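Ceramide very long chain fatty acid hydroxylase SCS7 (Saccharomyces cerevisiae, PDB 4ZR1) hydroxylates the very long chain fatty acyl group of ceramides at C-2, probably at a dimetal centre fed electrons by cytochrome b5. Local coordinates at residues Asp24-Val29 with Arg80-Gly85; His51-Leu56 with Asp76-Pro81; Ile145-His150 with Leu261-Thr266; Lys248-Glu253 with Gly275-Pro280. All blocks are in the same frame, centred on the assembly; numbering follows the deposited sequence.

The four contacts sample the surroundings of a membrane-bound dimetal site: two hold zinc ligands, two lie farther out. Contacts 3 and 4 contain His150, a ligand of one ion, and His251, a ligand of the other; their centres lie about 11 Å apart and their segments alternate along the chain. They touch through Thr276, whose OG1 sits 2.7 Å from Tyr147 OH and whose O sits 3.1 Å from Gly262 N, both probable hydrogen bonds. Contacts 1 and 2, with centres about 9 Å apart, share Arg80 and Pro81 and are assigned to the cytoplasmic side; the side chains of Pro81 and Ile78 each lie about 10 Å from a zinc ion. Contacts 1 and 3 have centres about 22 Å apart.

Contact 1 (Asp24-Val29 with Arg80-Gly85); sequences DSTTFV and RPRHYG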
loop_
_atom_site.group_PDB
_atom_site.type_symbol
_atom_site.label_atom_id
_atom_site.label_comp_id
_atom_site.label_asym_id
_atom_site.label_seq_id
_atom_site.Cartn_x
_atom_site.Cartn_y
_atom_site.Cartn_z
ATOM N N ASP A 24 2.781 -3.093 -22.990
ATOM C CA ASP A 24 1.900 -2.108 -22.370
ATOM C C ASP A 24 1.683 -2.443 -20.893
ATOM O O ASP A 24 1.225 -3.538 -20.557
ATOM C CB ASP A 24 0.565 -2.043 -23.108
ATOM C CG ASP A 24 -0.386 -1.032 -22.501
ATOM O OD1 ASP A 24 -0.223 0.179 -22.765
ATOM O OD2 ASP A 24 -1.305 -1.452 -21.767
ATOM N N SER A 25 2.008 -1.500 -20.014
ATOM C CA SER A 25 2.035 -1.781 -18.581
ATOM C C SER A 25 0.645 -1.887 -17.976
ATOM O O SER A 25 0.478 -2.429 -16.884
ATOM C CB SER A 25 2.831 -0.709 -17.837
ATOM O OG SER A 25 2.121 0.515 -17.791
ATOM N N THR A 26 -0.346 -1.360 -18.685
ATOM C CA THR A 26 -1.719 -1.325 -18.188
ATOM C C THR A 26 -2.416 -2.665 -18.340
ATOM O O THR A 26 -3.555 -2.823 -17.914
ATOM C CB THR A 26 -2.556 -0.246 -18.916
ATOM O OG1 THR A 26 -2.700 -0.598 -20.299
ATOM C CG2 THR A 26 -1.895 1.116 -18.803
ATOM N N THR A 27 -1.733 -3.627 -18.956
ATOM C CA THR A 27 -2.321 -4.934 -19.190
ATOM C C THR A 27 -1.706 -5.952 -18.236
ATOM O O THR A 27 -0.493 -6.175 -18.239
ATOM C CB THR A 27 -2.136 -5.406 -20.653
ATOM O OG1 THR A 27 -0.742 -5.562 -20.943
ATOM C CG2 THR A 27 -2.737 -4.398 -21.625
ATOM N N PHE A 28 -2.563 -6.549 -17.414
ATOM C CA PHE A 28 -2.162 -7.574 -16.468
ATOM C C PHE A 28 -1.590 -8.785 -17.205
ATOM O O PHE A 28 -1.991 -9.072 -18.330
ATOM C CB PHE A 28 -3.362 -7.969 -15.600
ATOM C CG PHE A 28 -3.963 -6.813 -14.841
ATOM C CD1 PHE A 28 -3.169 -6.010 -14.032
ATOM C CD2 PHE A 28 -5.312 -6.508 -14.961
ATOM C CE1 PHE A 28 -3.714 -4.937 -13.340
ATOM C CE2 PHE A 28 -5.864 -5.433 -14.272
ATOM C CZ PHE A 28 -5.061 -4.646 -13.458
ATOM N N VAL A 29 -0.637 -9.475 -16.581
ATOM C CA VAL A 29 -0.004 -10.636 -17.201
ATOM C C VAL A 29 -0.130 -11.874 -16.308
ATOM O O VAL A 29 -0.184 -11.756 -15.084
ATOM C CB VAL A 29 1.491 -10.375 -17.511
ATOM C CG1 VAL A 29 1.964 -11.282 -18.642
ATOM C CG2 VAL A 29 1.712 -8.925 -17.894
ATOM N N ARG A 80 -4.432 -0.113 -13.071
ATOM C CA ARG A 80 -3.632 -0.479 -14.229
ATOM C C ARG A 80 -2.412 0.429 -14.239
ATOM O O ARG A 80 -2.528 1.627 -14.480
ATOM C CB ARG A 80 -4.457 -0.381 -15.506
ATOM C CG ARG A 80 -5.660 -1.321 -15.476
ATOM C CD ARG A 80 -6.506 -1.234 -16.724
ATOM N NE ARG A 80 -5.742 -1.592 -17.911
ATOM C CZ ARG A 80 -6.266 -1.695 -19.125
ATOM N NH1 ARG A 80 -5.500 -2.022 -20.159
ATOM N NH2 ARG A 80 -7.562 -1.472 -19.300
ATOM N N PRO A 81 -1.236 -0.142 -13.927
ATOM C CA PRO A 81 -0.066 0.663 -13.556
ATOM C C PRO A 81 0.565 1.467 -14.688
ATOM O O PRO A 81 0.552 1.067 -15.848
ATOM C CB PRO A 81 0.929 -0.388 -13.030
ATOM C CG PRO A 81 0.497 -1.677 -13.658
ATOM C CD PRO A 81 -0.994 -1.588 -13.759
ATOM N N ARG A 82 1.116 2.616 -14.324
ATOM C CA ARG A 82 1.938 3.389 -15.234
ATOM C C ARG A 82 3.285 3.620 -14.555
ATOM O O ARG A 82 3.503 3.165 -13.434
ATOM C CB ARG A 82 1.273 4.723 -15.590
ATOM C CG ARG A 82 -0.232 4.763 -15.387
ATOM C CD ARG A 82 -1.005 4.054 -16.488
ATOM N NE ARG A 82 -2.429 3.995 -16.170
ATOM C CZ ARG A 82 -3.395 4.213 -17.053
ATOM N NH1 ARG A 82 -4.667 4.147 -16.688
ATOM N NH2 ARG A 82 -3.084 4.511 -18.305
ATOM N N HIS A 83 4.185 4.320 -15.234
ATOM C CA HIS A 83 5.469 4.685 -14.652
ATOM C C HIS A 83 5.855 6.094 -15.101
ATOM O O HIS A 83 5.890 6.384 -16.297
ATOM C CB HIS A 83 6.553 3.668 -15.044
ATOM C CG HIS A 83 7.846 3.850 -14.310
ATOM N ND1 HIS A 83 7.952 3.714 -12.941
ATOM C CD2 HIS A 83 9.083 4.177 -14.751
ATOM C CE1 HIS A 83 9.199 3.946 -12.573
ATOM N NE2 HIS A 83 9.906 4.225 -13.653
ATOM N N TYR A 84 6.141 6.968 -14.141
ATOM C CA TYR A 84 6.512 8.351 -14.452
ATOM C C TYR A 84 7.933 8.476 -14.994
ATOM O O TYR A 84 8.277 9.467 -15.636
ATOM C CB TYR A 84 6.365 9.230 -13.212
ATOM C CG TYR A 84 6.444 10.709 -13.494
ATOM C CD1 TYR A 84 5.389 11.374 -14.117
ATOM C CD2 TYR A 84 7.555 11.449 -13.121
ATOM C CE1 TYR A 84 5.451 12.734 -14.381
ATOM C CE2 TYR A 84 7.621 12.813 -13.376
ATOM C CZ TYR A 84 6.565 13.447 -14.008
ATOM O OH TYR A 84 6.627 14.794 -14.269
ATOM N N GLY A 85 8.756 7.465 -14.737
ATOM C CA GLY A 85 10.158 7.516 -15.094
ATOM C C GLY A 85 11.014 7.638 -13.853
ATOM O O GLY A 85 10.624 7.189 -12.778
#
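Thr26, the buried third residue of a type I turn from Asp24 to Thr27, is enclosed by two arginines, while the neighbouring turn positions lie nearer the surface. Its carbonyl O receives Arg80 NE at 2.5 Å (148°), in the guanidinium plane but from above the carbonyl plane; NH1 of Arg80 adds a weak second bond. A bend at chi3 (61°) turns the Arg80 head toward this oxygen. Thr26 CG2 rests over one face of the Arg82 guanidinium, 3.6 Å from NH2, and the charge there is met by Asp47. Phe28 closes the flank, its CZ 3.9 Å from Arg80 CG. Ser25 forms a more exposed edge, still tied by OG to Pro81 O at 2.6 Å. Only Thr27 packs loosely, turning its CB away and bringing CG2 to 3.9 Å from Arg80 NH1. This is a type I beta turn whose third-residue carbonyl accepts an arginine side chain, beside the zinc site: the Pro81 side chain is about 6 Å from that of the zinc ligand His255.

Contact 2 (His51-Leu56 with Asp76-Pro81); sequences HKFLDL and DQIHRP
Gln77 O is gripped twice: Arg80 N donates to it at 3.2 Å as the chain turns off helix 71-78, and Arg82 NH1 adds a weak bond. Beside it a CH-pi interaction of Phe53 with Gln77 CB joins the loop after helix 44-51 to the C-terminal end of helix 71-78, in a part of the protein assigned to the cytoplasmic side. The loop begins where helix 44-51 stops, at Lys52 with its positive phi (56°), and then presents Phe53 to the helix. With CG anti to the backbone N, one face of the Phe53 ring receives the aliphatic part of Gln77, whose CB stands over its centre, 3.4 Å from the ring centroid and 7° off its normal. Leu54 CG lies over the opposite face, offset toward the rim, so the ring is sandwiched between aliphatic groups. Beyond its far end Phe53 CZ meets Ile78 CD1 at 4.1 Å, and Ile78 also packs on Phe171 and Tyr179 of helix 164-179, about 6 Å from the side chain of the zinc ligand His178. The Arg80 head is bonded to Thr26 and Glu290. The His51 ring sets its CE1 over one face of that guanidinium, 4.2 Å from Arg80 NH1.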
loop_
_atom_site.group_PDB
_atom_site.type_symbol
_atom_site.label_atom_id
_atom_site.label_comp_id
_atom_site.label_asym_id
_atom_site.label_seq_id
_atom_site.Cartn_x
_atom_site.Cartn_y
_atom_site.Cartn_z
ATOM N N HIS A 51 -6.324 5.974 -22.924
ATOM C CA HIS A 51 -7.196 5.475 -21.860
ATOM C C HIS A 51 -8.148 6.538 -21.311
ATOM O O HIS A 51 -9.086 6.216 -20.575
ATOM C CB HIS A 51 -6.352 4.890 -20.724
ATOM C CG HIS A 51 -5.427 3.797 -21.165
ATOM N ND1 HIS A 51 -5.868 2.527 -21.479
ATOM C CD2 HIS A 51 -4.085 3.783 -21.344
ATOM C CE1 HIS A 51 -4.837 1.780 -21.834
ATOM N NE2 HIS A 51 -3.743 2.517 -21.759
ATOM N N LYS A 52 -7.909 7.797 -21.679
ATOM C CA LYS A 52 -8.790 8.906 -21.304
ATOM C C LYS A 52 -8.976 8.989 -19.790
ATOM O O LYS A 52 -10.086 9.174 -19.295
ATOM C CB LYS A 52 -10.150 8.771 -22.008
ATOM C CG LYS A 52 -10.111 9.045 -23.512
ATOM C CD LYS A 52 -11.509 9.265 -24.090
ATOM C CE LYS A 52 -11.721 10.713 -24.519
ATOM N NZ LYS A 52 -13.155 11.061 -24.761
ATOM N N PHE A 53 -7.877 8.857 -19.058
ATOM C CA PHE A 53 -7.933 8.794 -17.602
ATOM C C PHE A 53 -7.271 10.004 -16.930
ATOM O O PHE A 53 -7.892 11.044 -16.760
ATOM C CB PHE A 53 -7.282 7.498 -17.127
ATOM C CG PHE A 53 -7.390 7.261 -15.647
ATOM C CD1 PHE A 53 -8.610 7.368 -14.999
ATOM C CD2 PHE A 53 -6.277 6.884 -14.912
ATOM C CE1 PHE A 53 -8.709 7.139 -13.635
ATOM C CE2 PHE A 53 -6.370 6.648 -13.543
ATOM C CZ PHE A 53 -7.585 6.776 -12.906
ATOM N N LEU A 54 -6.014 9.857 -16.533
ATOM C CA LEU A 54 -5.274 10.963 -15.952
ATOM C C LEU A 54 -4.091 11.344 -16.839
ATOM O O LEU A 54 -3.440 10.490 -17.448
ATOM C CB LEU A 54 -4.776 10.608 -14.546
ATOM C CG LEU A 54 -5.810 10.343 -13.449
ATOM C CD1 LEU A 54 -5.101 9.845 -12.207
ATOM C CD2 LEU A 54 -6.644 11.576 -13.117
ATOM N N ASP A 55 -3.821 12.639 -16.906
ATOM C CA ASP A 55 -2.675 13.146 -17.636
ATOM C C ASP A 55 -1.505 13.222 -16.674
ATOM O O ASP A 55 -1.446 14.121 -15.831
ATOM C CB ASP A 55 -3.000 14.509 -18.253
ATOM C CG ASP A 55 -1.841 15.101 -19.045
ATOM O OD1 ASP A 55 -0.815 14.406 -19.233
ATOM O OD2 ASP A 55 -1.974 16.269 -19.497
ATOM N N LEU A 56 -0.585 12.267 -16.797
ATOM C CA LEU A 56 0.597 12.210 -15.928
ATOM C C LEU A 56 1.441 13.481 -15.924
ATOM O O LEU A 56 2.206 13.711 -14.997
ATOM C CB LEU A 56 1.501 11.052 -16.333
ATOM C CG LEU A 56 1.145 9.647 -15.851
ATOM C CD1 LEU A 56 2.205 8.632 -16.266
ATOM C CD2 LEU A 56 0.979 9.651 -14.351
ATOM N N ASP A 76 -11.081 0.739 -12.222
ATOM C CA ASP A 76 -10.511 -0.071 -13.282
ATOM C C ASP A 76 -9.200 0.530 -13.757
ATOM O O ASP A 76 -8.282 -0.177 -14.157
ATOM C CB ASP A 76 -11.484 -0.192 -14.453
ATOM C CG ASP A 76 -10.998 -1.164 -15.507
ATOM O OD1 ASP A 76 -10.361 -0.715 -16.485
ATOM O OD2 ASP A 76 -11.235 -2.383 -15.342
ATOM N N GLN A 77 -9.114 1.849 -13.700
ATOM C CA GLN A 77 -8.013 2.544 -14.340
ATOM C C GLN A 77 -6.840 2.794 -13.396
ATOM O O GLN A 77 -5.683 2.728 -13.813
ATOM C CB GLN A 77 -8.522 3.858 -14.926
ATOM C CG GLN A 77 -7.920 4.198 -16.264
ATOM C CD GLN A 77 -8.255 3.207 -17.332
ATOM O OE1 GLN A 77 -9.326 2.598 -17.326
ATOM N NE2 GLN A 77 -7.327 3.018 -18.257
ATOM N N ILE A 78 -7.144 3.075 -12.131
ATOM C CA ILE A 78 -6.125 3.381 -11.125
ATOM C C ILE A 78 -5.246 2.169 -10.793
ATOM O O ILE A 78 -4.104 2.332 -10.359
ATOM C CB ILE A 78 -6.764 3.903 -9.814
ATOM C CG1 ILE A 78 -5.751 4.693 -8.988
ATOM C CG2 ILE A 78 -7.337 2.753 -8.984
ATOM C CD1 ILE A 78 -5.314 5.984 -9.625
ATOM N N HIS A 79 -5.778 0.960 -11.001
ATOM C CA HIS A 79 -5.041 -0.269 -10.711
ATOM C C HIS A 79 -4.329 -0.818 -11.951
ATOM O O HIS A 79 -3.695 -1.867 -11.900
ATOM C CB HIS A 79 -5.971 -1.340 -10.131
ATOM C CG HIS A 79 -6.607 -0.952 -8.832
ATOM N ND1 HIS A 79 -7.916 -0.532 -8.740
ATOM C CD2 HIS A 79 -6.113 -0.915 -7.570
ATOM C CE1 HIS A 79 -8.202 -0.254 -7.481
ATOM N NE2 HIS A 79 -7.125 -0.471 -6.750
ATOM N N ARG A 80 -4.432 -0.113 -13.071
ATOM C CA ARG A 80 -3.632 -0.479 -14.229
ATOM C C ARG A 80 -2.412 0.429 -14.239
ATOM O O ARG A 80 -2.528 1.627 -14.480
ATOM C CB ARG A 80 -4.457 -0.381 -15.506
ATOM C CG ARG A 80 -5.660 -1.321 -15.476
ATOM C CD ARG A 80 -6.506 -1.234 -16.724
ATOM N NE ARG A 80 -5.742 -1.592 -17.911
ATOM C CZ ARG A 80 -6.266 -1.695 -19.125
ATOM N NH1 ARG A 80 -5.500 -2.022 -20.159
ATOM N NH2 ARG A 80 -7.562 -1.472 -19.300
ATOM N N PRO A 81 -1.236 -0.142 -13.927
ATOM C CA PRO A 81 -0.066 0.663 -13.556
ATOM C C PRO A 81 0.565 1.467 -14.688
ATOM O O PRO A 81 0.552 1.067 -15.848
ATOM C CB PRO A 81 0.929 -0.388 -13.030
ATOM C CG PRO A 81 0.497 -1.677 -13.658
ATOM C CD PRO A 81 -0.994 -1.588 -13.759
#

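Contact 3 (Ile145-His150 with Leu261-Thr266); sequences IEYGLH and LGFGVT. With ZN (zinc ion), chain D.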
loop_
_atom_site.group_PDB
_atom_site.type_symbol
_atom_site.label_atom_id
_atom_site.label_comp_id
_atom_site.label_asym_id
_atom_site.label_seq_id
_atom_site.Cartn_x
_atom_site.Cartn_y
_atom_site.Cartn_z
ATOM N N ILE A 145 -4.177 -6.870 11.047
ATOM C CA ILE A 145 -4.422 -5.495 10.625
ATOM C C ILE A 145 -3.894 -5.221 9.214
ATOM O O ILE A 145 -4.626 -4.709 8.352
ATOM C CB ILE A 145 -3.785 -4.517 11.611
ATOM C CG1 ILE A 145 -4.542 -4.576 12.941
ATOM C CG2 ILE A 145 -3.774 -3.109 11.047
ATOM C CD1 ILE A 145 -3.838 -3.874 14.084
ATOM N N GLU A 146 -2.628 -5.572 8.990
ATOM C CA GLU A 146 -2.007 -5.500 7.665
ATOM C C GLU A 146 -2.880 -6.142 6.585
ATOM O O GLU A 146 -3.125 -5.542 5.545
ATOM C CB GLU A 146 -0.631 -6.170 7.687
ATOM C CG GLU A 146 -0.017 -6.365 6.311
ATOM C CD GLU A 146 1.179 -7.307 6.325
ATOM O OE1 GLU A 146 1.240 -8.189 5.433
ATOM O OE2 GLU A 146 2.064 -7.155 7.207
ATOM N N TYR A 147 -3.359 -7.356 6.843
ATOM C CA TYR A 147 -4.276 -8.037 5.923
ATOM C C TYR A 147 -5.607 -7.292 5.779
ATOM O O TYR A 147 -6.126 -7.163 4.673
ATOM C CB TYR A 147 -4.540 -9.481 6.384
ATOM C CG TYR A 147 -5.493 -10.237 5.485
ATOM C CD1 TYR A 147 -5.034 -10.901 4.355
ATOM C CD2 TYR A 147 -6.860 -10.266 5.755
ATOM C CE1 TYR A 147 -5.906 -11.580 3.522
ATOM C CE2 TYR A 147 -7.732 -10.938 4.934
ATOM C CZ TYR A 147 -7.251 -11.597 3.819
ATOM O OH TYR A 147 -8.124 -12.269 2.998
ATOM N N GLY A 148 -6.154 -6.810 6.895
ATOM C CA GLY A 148 -7.472 -6.190 6.909
ATOM C C GLY A 148 -7.544 -4.813 6.270
ATOM O O GLY A 148 -8.436 -4.545 5.459
ATOM N N LEU A 149 -6.621 -3.932 6.648
ATOM C CA LEU A 149 -6.514 -2.623 6.015
ATOM C C LEU A 149 -6.330 -2.763 4.513
ATOM O O LEU A 149 -7.036 -2.127 3.734
ATOM C CB LEU A 149 -5.354 -1.825 6.598
ATOM C CG LEU A 149 -5.600 -1.380 8.034
ATOM C CD1 LEU A 149 -4.489 -0.467 8.517
ATOM C CD2 LEU A 149 -6.949 -0.692 8.112
ATOM N N HIS A 150 -5.390 -3.613 4.117
ATOM C CA HIS A 150 -5.087 -3.788 2.710
ATOM C C HIS A 150 -6.290 -4.275 1.921
ATOM O O HIS A 150 -6.620 -3.717 0.877
ATOM C CB HIS A 150 -3.932 -4.760 2.529
ATOM C CG HIS A 150 -3.394 -4.781 1.136
ATOM N ND1 HIS A 150 -2.440 -5.682 0.717
ATOM C CD2 HIS A 150 -3.674 -3.999 0.068
ATOM C CE1 HIS A 150 -2.160 -5.460 -0.555
ATOM N NE2 HIS A 150 -2.894 -4.444 -0.972
ATOM N N LEU A 261 -6.601 -10.542 -4.918
ATOM C CA LEU A 261 -5.921 -11.527 -4.088
ATOM C C LEU A 261 -4.555 -11.010 -3.628
ATOM O O LEU A 261 -4.121 -9.933 -4.043
ATOM C CB LEU A 261 -5.745 -12.833 -4.857
ATOM C CG LEU A 261 -7.000 -13.488 -5.423
ATOM C CD1 LEU A 261 -6.600 -14.606 -6.352
ATOM C CD2 LEU A 261 -7.897 -14.006 -4.307
ATOM N N GLY A 262 -3.883 -11.785 -2.776
ATOM C CA GLY A 262 -2.524 -11.485 -2.350
ATOM C C GLY A 262 -2.405 -10.264 -1.454
ATOM O O GLY A 262 -1.489 -9.446 -1.619
ATOM N N PHE A 263 -3.319 -10.144 -0.494
ATOM C CA PHE A 263 -3.355 -8.974 0.380
ATOM C C PHE A 263 -2.272 -8.990 1.459
ATOM O O PHE A 263 -1.904 -7.935 1.980
ATOM C CB PHE A 263 -4.735 -8.841 1.021
ATOM C CG PHE A 263 -5.843 -8.724 0.021
ATOM C CD1 PHE A 263 -5.957 -7.591 -0.775
ATOM C CD2 PHE A 263 -6.767 -9.741 -0.136
ATOM C CE1 PHE A 263 -6.977 -7.476 -1.709
ATOM C CE2 PHE A 263 -7.790 -9.632 -1.068
ATOM C CZ PHE A 263 -7.893 -8.496 -1.858
ATOM N N GLY A 264 -1.752 -10.168 1.792
ATOM C CA GLY A 264 -0.659 -10.237 2.744
ATOM C C GLY A 264 0.650 -9.848 2.080
ATOM O O GLY A 264 0.923 -10.310 0.973
ATOM N N VAL A 265 1.460 -9.003 2.721
ATOM C CA VAL A 265 2.701 -8.586 2.076
ATOM C C VAL A 265 3.917 -8.905 2.953
ATOM O O VAL A 265 5.027 -9.071 2.433
ATOM C CB VAL A 265 2.669 -7.044 1.647
ATOM C CG1 VAL A 265 1.269 -6.459 1.770
ATOM C CG2 VAL A 265 3.667 -6.202 2.405
ATOM N N THR A 266 3.734 -9.041 4.263
ATOM C CA THR A 266 4.820 -9.641 5.056
ATOM C C THR A 266 4.729 -11.156 5.016
ATOM O O THR A 266 5.688 -11.844 5.372
ATOM C CB THR A 266 4.819 -9.204 6.523
ATOM O OG1 THR A 266 3.555 -9.522 7.113
ATOM C CG2 THR A 266 5.088 -7.718 6.629
HETATM ZN ZN ZN D . -2.983 -3.430 -3.049
#
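His150 NE2 binds a zinc ion at 2.3 Å, and His155, His174, His178 and His254 complete that ion's shell. Across the imidazole, ND1 donates to Phe263 O at 2.6 Å, close to the ring plane and on a lone pair of the carbonyl, which fixes the ring's rotation about CB-CG. Phe263 also directs its edge, CD1 foremost, at the His150 face in a T-shaped pair with centroids 5.5 Å apart. A backbone carbonyl thus serves as second-shell acceptor to a zinc ligand of this family's histidine-rich dimetal site, tying transmembrane helix 128-154 to a loop. One helical turn before His150, extended Glu146 grips the same loop: OE1 accepts Val265 N at 2.8 Å and Thr266 N at 2.9 Å, both from above the carboxylate plane, while OE2 takes Thr266 OG1 at 2.8 Å on its syn lone pair. An alanine at Glu146 would remove these three bonds and would probably loosen the loop that presents Phe263 O. Farther out, Asp271 receives the amides of Phe263 and Gly264.

Contact 4 (Lys248-Glu253 with Gly275-Pro280); sequences KKYHLE and GTYLGP. With ZN (zinc ion), chain C.
A loop leaving a Schellman motif, with Gly275 at its positive-phi C-prime position, passes alongside helix 242-256 and comes nearest where Leu278 CA lies 7.0 Å from Tyr250 CA. Tyr250, with CG anti to the backbone N (chi1 -175°), extends to the loop and accepts Leu278 N at its OH over 3.2 Å, a somewhat bent bond. The same hydroxyl is hydrogen-bonded to Asp271, so it is held by two partners. One ring carbon of Tyr250, CE1, is shared by two neighbours: Leu278 CB lies 3.4 Å from it and Tyr277 CE1 3.5 Å. The two tyrosine rings are inclined by 30° and slid so far apart that they barely overlap. A helical turn on, Glu253 CB meets Leu278 CD2 at 3.6 Å, while its carboxylate forms a salt bridge back to Lys249 within the helix. A leucine in place of Tyr250 would lose both hydroxyl bonds and would probably leave the loop less firmly fixed against the helix. His251 points away from the loop and binds zinc through NE2 at 2.2 Å, alongside His177, His232, His236 and His255. With His254 and His255 it forms the HxxHH histidine box of this metalloenzyme family.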
loop_
_atom_site.group_PDB
_atom_site.type_symbol
_atom_site.label_atom_id
_atom_site.label_comp_id
_atom_site.label_asym_id
_atom_site.label_seq_id
_atom_site.Cartn_x
_atom_site.Cartn_y
_atom_site.Cartn_z
ATOM N N LYS A 248 8.488 -11.736 -2.946
ATOM C CA LYS A 248 8.537 -10.684 -3.946
ATOM C C LYS A 248 7.673 -11.019 -5.152
ATOM O O LYS A 248 6.952 -10.165 -5.664
ATOM C CB LYS A 248 9.982 -10.431 -4.396
ATOM C CG LYS A 248 10.080 -9.376 -5.476
ATOM C CD LYS A 248 11.510 -8.946 -5.757
ATOM C CE LYS A 248 11.503 -7.800 -6.760
ATOM N NZ LYS A 248 12.842 -7.217 -6.972
ATOM N N LYS A 249 7.752 -12.261 -5.613
ATOM C CA LYS A 249 6.948 -12.682 -6.748
ATOM C C LYS A 249 5.473 -12.600 -6.383
ATOM O O LYS A 249 4.645 -12.177 -7.188
ATOM C CB LYS A 249 7.313 -14.101 -7.198
ATOM C CG LYS A 249 6.258 -14.733 -8.113
ATOM C CD LYS A 249 6.739 -16.010 -8.794
ATOM C CE LYS A 249 5.563 -16.897 -9.196
ATOM N NZ LYS A 249 4.555 -17.006 -8.100
ATOM N N TYR A 250 5.162 -12.984 -5.153
ATOM C CA TYR A 250 3.786 -13.031 -4.672
ATOM C C TYR A 250 3.154 -11.646 -4.626
ATOM O O TYR A 250 2.047 -11.429 -5.123
ATOM C CB TYR A 250 3.748 -13.672 -3.285
ATOM C CG TYR A 250 2.361 -13.879 -2.738
ATOM C CD1 TYR A 250 1.607 -14.979 -3.114
ATOM C CD2 TYR A 250 1.814 -12.985 -1.828
ATOM C CE1 TYR A 250 0.344 -15.185 -2.603
ATOM C CE2 TYR A 250 0.546 -13.174 -1.314
ATOM C CZ TYR A 250 -0.188 -14.276 -1.705
ATOM O OH TYR A 250 -1.452 -14.469 -1.192
ATOM N N HIS A 251 3.864 -10.703 -4.028
ATOM C CA HIS A 251 3.323 -9.363 -3.893
ATOM C C HIS A 251 3.238 -8.645 -5.238
ATOM O O HIS A 251 2.270 -7.937 -5.517
ATOM C CB HIS A 251 4.160 -8.536 -2.928
ATOM C CG HIS A 251 3.714 -7.114 -2.845
ATOM N ND1 HIS A 251 2.498 -6.750 -2.311
ATOM C CD2 HIS A 251 4.291 -5.972 -3.279
ATOM C CE1 HIS A 251 2.356 -5.442 -2.396
ATOM N NE2 HIS A 251 3.431 -4.946 -2.977
ATOM N N LEU A 252 4.259 -8.822 -6.066
ATOM C CA LEU A 252 4.279 -8.209 -7.384
ATOM C C LEU A 252 3.124 -8.709 -8.242
ATOM O O LEU A 252 2.626 -7.983 -9.103
ATOM C CB LEU A 252 5.613 -8.479 -8.074
ATOM C CG LEU A 252 6.614 -7.321 -8.115
ATOM C CD1 LEU A 252 6.640 -6.548 -6.824
ATOM C CD2 LEU A 252 7.995 -7.848 -8.415
ATOM N N GLU A 253 2.688 -9.945 -8.010
ATOM C CA GLU A 253 1.545 -10.463 -8.757
ATOM C C GLU A 253 0.255 -9.802 -8.283
ATOM O O GLU A 253 -0.719 -9.714 -9.031
ATOM C CB GLU A 253 1.443 -11.982 -8.634
ATOM C CG GLU A 253 2.452 -12.733 -9.474
ATOM C CD GLU A 253 2.259 -14.230 -9.397
ATOM O OE1 GLU A 253 1.277 -14.677 -8.760
ATOM O OE2 GLU A 253 3.093 -14.958 -9.974
ATOM N N GLY A 275 -8.803 -17.434 2.517
ATOM C CA GLY A 275 -9.046 -17.831 1.145
ATOM C C GLY A 275 -8.940 -16.698 0.147
ATOM O O GLY A 275 -9.854 -16.465 -0.641
ATOM N N THR A 276 -7.824 -15.981 0.191
ATOM C CA THR A 276 -7.519 -14.987 -0.825
ATOM C C THR A 276 -6.111 -15.205 -1.357
ATOM O O THR A 276 -5.535 -14.309 -1.968
ATOM C CB THR A 276 -7.645 -13.540 -0.290
ATOM O OG1 THR A 276 -6.845 -13.388 0.891
ATOM C CG2 THR A 276 -9.095 -13.196 0.026
ATOM N N TYR A 277 -5.558 -16.393 -1.112
ATOM C CA TYR A 277 -4.215 -16.730 -1.582
ATOM C C TYR A 277 -4.088 -16.473 -3.086
ATOM O O TYR A 277 -5.067 -16.565 -3.829
ATOM C CB TYR A 277 -3.873 -18.192 -1.258
ATOM C CG TYR A 277 -2.451 -18.578 -1.624
ATOM C CD1 TYR A 277 -1.370 -18.075 -0.908
ATOM C CD2 TYR A 277 -2.190 -19.454 -2.674
ATOM C CE1 TYR A 277 -0.071 -18.418 -1.232
ATOM C CE2 TYR A 277 -0.887 -19.805 -3.007
ATOM C CZ TYR A 277 0.164 -19.282 -2.279
ATOM O OH TYR A 277 1.460 -19.616 -2.593
ATOM N N LEU A 278 -2.883 -16.129 -3.525
ATOM C CA LEU A 278 -2.636 -15.847 -4.932
ATOM C C LEU A 278 -1.834 -16.987 -5.561
ATOM O O LEU A 278 -0.619 -16.886 -5.735
ATOM C CB LEU A 278 -1.907 -14.508 -5.081
ATOM C CG LEU A 278 -1.837 -13.869 -6.469
ATOM C CD1 LEU A 278 -3.209 -13.827 -7.106
ATOM C CD2 LEU A 278 -1.255 -12.468 -6.367
ATOM N N GLY A 279 -2.524 -18.077 -5.891
ATOM C CA GLY A 279 -1.880 -19.269 -6.424
ATOM C C GLY A 279 -1.447 -19.118 -7.870
ATOM O O GLY A 279 -1.675 -18.072 -8.475
ATOM N N PRO A 280 -0.825 -20.163 -8.438
ATOM C CA PRO A 280 -0.238 -20.022 -9.782
ATOM C C PRO A 280 -1.195 -20.078 -10.994
ATOM O O PRO A 280 -0.702 -19.836 -12.092
ATOM C CB PRO A 280 0.789 -21.174 -9.822
ATOM C CG PRO A 280 0.281 -22.185 -8.831
ATOM C CD PRO A 280 -0.397 -21.399 -7.751
HETATM ZN ZN ZN C . 3.175 -2.805 -3.495
#